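Local coordinates for kallistatin (Homo sapiens, PDB 6F4V), which inhibits the serine protease tissue kallikrein by forming an equimolar, heat- and SDS-stable complex with it while being cleaved at its own reactive site, at residues L210-R213 with Y214-C217. Numbering follows the deposited sequence.
With Z9L (methyl 2,3,6-tri-O-sulfo-alpha-D-glucopyranoside), chain C; Z9K (3-O-methyl-2-O-sulfo-alpha-L-idopyranuronic acid), chain B.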
loop_
_atom_site.group_PDB
_atom_site.type_symbol
_atom_site.label_atom_id
_atom_site.label_comp_id
_atom_site.label_asym_id
_atom_site.label_seq_id
_atom_site.Cartn_x
_atom_site.Cartn_y
_atom_site.Cartn_z
ATOM N N LEU A 210 -1.118 23.926 -3.523
ATOM C CA LEU A 210 -2.248 24.694 -4.019
ATOM C C LEU A 210 -3.373 24.665 -3.016
ATOM O O LEU A 210 -3.487 23.720 -2.199
ATOM C CB LEU A 210 -2.725 24.159 -5.361
ATOM C CG LEU A 210 -3.184 22.706 -5.423
ATOM C CD1 LEU A 210 -4.633 22.477 -5.001
ATOM C CD2 LEU A 210 -2.963 22.201 -6.846
ATOM N N HIS A 211 -4.188 25.714 -3.071
ATOM C CA HIS A 211 -5.480 25.753 -2.387
ATOM C C HIS A 211 -6.513 25.538 -3.475
ATOM O O HIS A 211 -6.645 26.361 -4.403
ATOM C CB HIS A 211 -5.664 27.094 -1.666
ATOM C CG HIS A 211 -4.526 27.458 -0.761
ATOM N ND1 HIS A 211 -4.207 26.735 0.372
ATOM C CD2 HIS A 211 -3.631 28.481 -0.815
ATOM C CE1 HIS A 211 -3.173 27.300 0.978
ATOM N NE2 HIS A 211 -2.803 28.360 0.277
ATOM N N ASP A 212 -7.218 24.408 -3.416
ATOM C CA ASP A 212 -8.061 23.975 -4.523
ATOM C C ASP A 212 -9.281 24.933 -4.575
ATOM O O ASP A 212 -9.934 25.182 -3.540
ATOM C CB ASP A 212 -8.475 22.506 -4.315
ATOM C CG ASP A 212 -9.009 21.842 -5.561
ATOM O OD1 ASP A 212 -9.790 22.470 -6.321
ATOM O OD2 ASP A 212 -8.714 20.636 -5.768
ATOM N N ARG A 213 -9.564 25.474 -5.755
ATOM C CA ARG A 213 -10.740 26.348 -5.930
ATOM C C ARG A 213 -12.027 25.603 -6.273
ATOM O O ARG A 213 -13.095 26.207 -6.248
ATOM C CB ARG A 213 -10.447 27.462 -6.945
ATOM C CG ARG A 213 -9.364 28.419 -6.444
ATOM C CD ARG A 213 -8.884 29.384 -7.520
ATOM N NE ARG A 213 -9.937 30.316 -7.927
ATOM C CZ ARG A 213 -9.919 31.048 -9.041
ATOM N NH1 ARG A 213 -8.897 30.975 -9.905
ATOM N NH2 ARG A 213 -10.941 31.853 -9.310
ATOM N N TYR A 214 -11.931 24.322 -6.618
ATOM C CA TYR A 214 -13.090 23.475 -6.877
ATOM C C TYR A 214 -13.472 22.620 -5.659
ATOM O O TYR A 214 -14.588 22.099 -5.615
ATOM C CB TYR A 214 -12.843 22.504 -8.046
ATOM C CG TYR A 214 -12.905 23.046 -9.467
ATOM C CD1 TYR A 214 -11.753 23.521 -10.116
ATOM C CD2 TYR A 214 -14.105 23.021 -10.196
ATOM C CE1 TYR A 214 -11.799 23.974 -11.433
ATOM C CE2 TYR A 214 -14.164 23.480 -11.500
ATOM C CZ TYR A 214 -13.014 23.950 -12.125
ATOM O OH TYR A 214 -13.095 24.409 -13.427
ATOM N N LEU A 215 -12.554 22.412 -4.718
ATOM C CA LEU A 215 -12.783 21.499 -3.599
ATOM C C LEU A 215 -12.327 22.117 -2.309
ATOM O O LEU A 215 -11.397 22.906 -2.309
ATOM C CB LEU A 215 -11.980 20.210 -3.799
ATOM C CG LEU A 215 -12.275 19.411 -5.056
ATOM C CD1 LEU A 215 -11.230 18.300 -5.177
ATOM C CD2 LEU A 215 -13.676 18.811 -4.995
ATOM N N PRO A 216 -12.927 21.716 -1.182
ATOM C CA PRO A 216 -12.532 22.289 0.104
ATOM C C PRO A 216 -11.257 21.647 0.678
ATOM O O PRO A 216 -11.297 20.968 1.699
ATOM C CB PRO A 216 -13.788 22.038 0.988
ATOM C CG PRO A 216 -14.344 20.765 0.442
ATOM C CD PRO A 216 -14.111 20.847 -1.051
ATOM N N CYS A 217 -10.113 21.902 0.041
ATOM C CA CYS A 217 -8.851 21.347 0.505
ATOM C C CYS A 217 -7.679 22.091 -0.075
ATOM O O CYS A 217 -7.821 22.845 -1.041
ATOM C CB CYS A 217 -8.739 19.843 0.150
ATOM S SG CYS A 217 -8.533 19.465 -1.604
HETATM O O4 Z9L C . -9.425 27.795 -13.951
HETATM C C4 Z9L C . -10.101 28.329 -12.774
HETATM C C5 Z9L C . -10.176 27.369 -11.579
HETATM O O5 Z9L C . -10.880 28.031 -10.474
HETATM C C6 Z9L C . -8.837 26.929 -11.063
HETATM O O6 Z9L C . -9.011 26.241 -9.847
HETATM S S1 Z9L C . -7.763 25.216 -9.446
HETATM O O7 Z9L C . -7.798 23.991 -10.573
HETATM O O11 Z9L C . -8.001 24.623 -7.930
HETATM O O15 Z9L C . -6.327 26.050 -9.544
HETATM C C3 Z9L C . -11.511 28.609 -13.220
HETATM O O3 Z9L C . -11.427 29.717 -14.168
HETATM S S2 Z9L C . -12.269 29.510 -15.578
HETATM O O8 Z9L C . -12.059 30.844 -16.535
HETATM O O9 Z9L C . -13.888 29.325 -15.223
HETATM O O10 Z9L C . -11.722 28.155 -16.351
HETATM C C2 Z9L C . -12.546 28.920 -12.176
HETATM O O2 Z9L C . -12.676 30.348 -12.002
HETATM S S3 Z9L C . -14.177 31.006 -11.655
HETATM O O12 Z9L C . -14.025 32.643 -11.888
HETATM O O13 Z9L C . -14.574 30.732 -10.078
HETATM O O14 Z9L C . -15.374 30.394 -12.642
HETATM C C1 Z9L C . -12.317 28.291 -10.786
HETATM O O1 Z9L C . -13.010 27.106 -10.704
HETATM C C7 Z9L C . -13.347 26.624 -9.397
HETATM O O4 Z9K B . -7.510 26.914 -17.778
HETATM C C4 Z9K B . -6.758 27.480 -16.708
HETATM C C5 Z9K B . -6.478 26.419 -15.591
HETATM O O5 Z9K B . -7.632 26.460 -14.525
HETATM C C6 Z9K B . -6.374 25.096 -16.073
HETATM O O10 Z9K B . -7.290 24.595 -16.797
HETATM O O6 Z9K B . -5.377 24.386 -15.777
HETATM C C3 Z9K B . -7.497 28.709 -16.242
HETATM O O3 Z9K B . -6.950 29.888 -16.914
HETATM C C7 Z9K B . -7.243 30.049 -18.279
HETATM C C2 Z9K B . -7.398 28.924 -14.776
HETATM O O2 Z9K B . -8.043 30.190 -14.392
HETATM S S1 Z9K B . -7.352 31.095 -13.158
HETATM O O7 Z9K B . -8.551 31.978 -12.414
HETATM O O8 Z9K B . -6.221 32.125 -13.774
HETATM O O9 Z9K B . -6.637 30.111 -12.036
HETATM C C1 Z9K B . -7.990 27.795 -13.994
HETATM O O HOH W 1 -9.229 25.634 -0.870
#
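One oxygen of Asp212 gathers the turn: its OD1 accepts the amide N of Tyr214 at 2.8 Å, on the anti side and 20° out of the carboxylate plane. The same OD1 takes a weak second bond from Leu215 N at 3.2 Å. What makes this double grip possible is the first torsion of Asp212, which sets CG anti to the backbone N (chi1 -164°) and places the carboxylate beside the amides of Tyr214 and Leu215. The hairpin is closed by Asp212 N, which donates to Cys217 O at 2.9 Å, while a water bridges the carbonyl oxygens of Asp212 and Cys217. Beyond the turn, Asp212 OD2 forms a salt bridge with Arg254 and accepts a bond from Trp255, both on helix 249-258. An alanine here would probably leave the Tyr214 and Leu215 amides without their acceptor and Arg254 without its carboxylate partner, freeing the turn to shift.

A pair of sulfated sugars, Z9L and Z9K, packs against Arg213 and Tyr214. Arg213 N gives a nearly straight bond (169°) to sulfate oxygen O11 of Z9L, and Z9L is also hydrogen-bonded to Arg254. At the far end of the bent Arg213 chain, NH1 donates a hydrogen bond to sulfate oxygen O7 of Z9K at 2.7 Å, at the edge of the guanidinium and in its plane, while ring oxygen O5 of Z9L lies over one guanidinium face. The methyl carbon C7 of Z9L lies over the centre of the Tyr214 ring, 3.4 Å above the ring plane. On the protein side, Leu215 runs alongside Asp212, with CD1 3.5 Å from OD2, and packs against Met251 and Trp255. The Asp212 OD1 to Tyr214 N bond makes an Asx turn in the loop joining strands 206-211 and 217-223, with basic and aromatic side chains forming part of the serpin's pocket for heparin-like sugars.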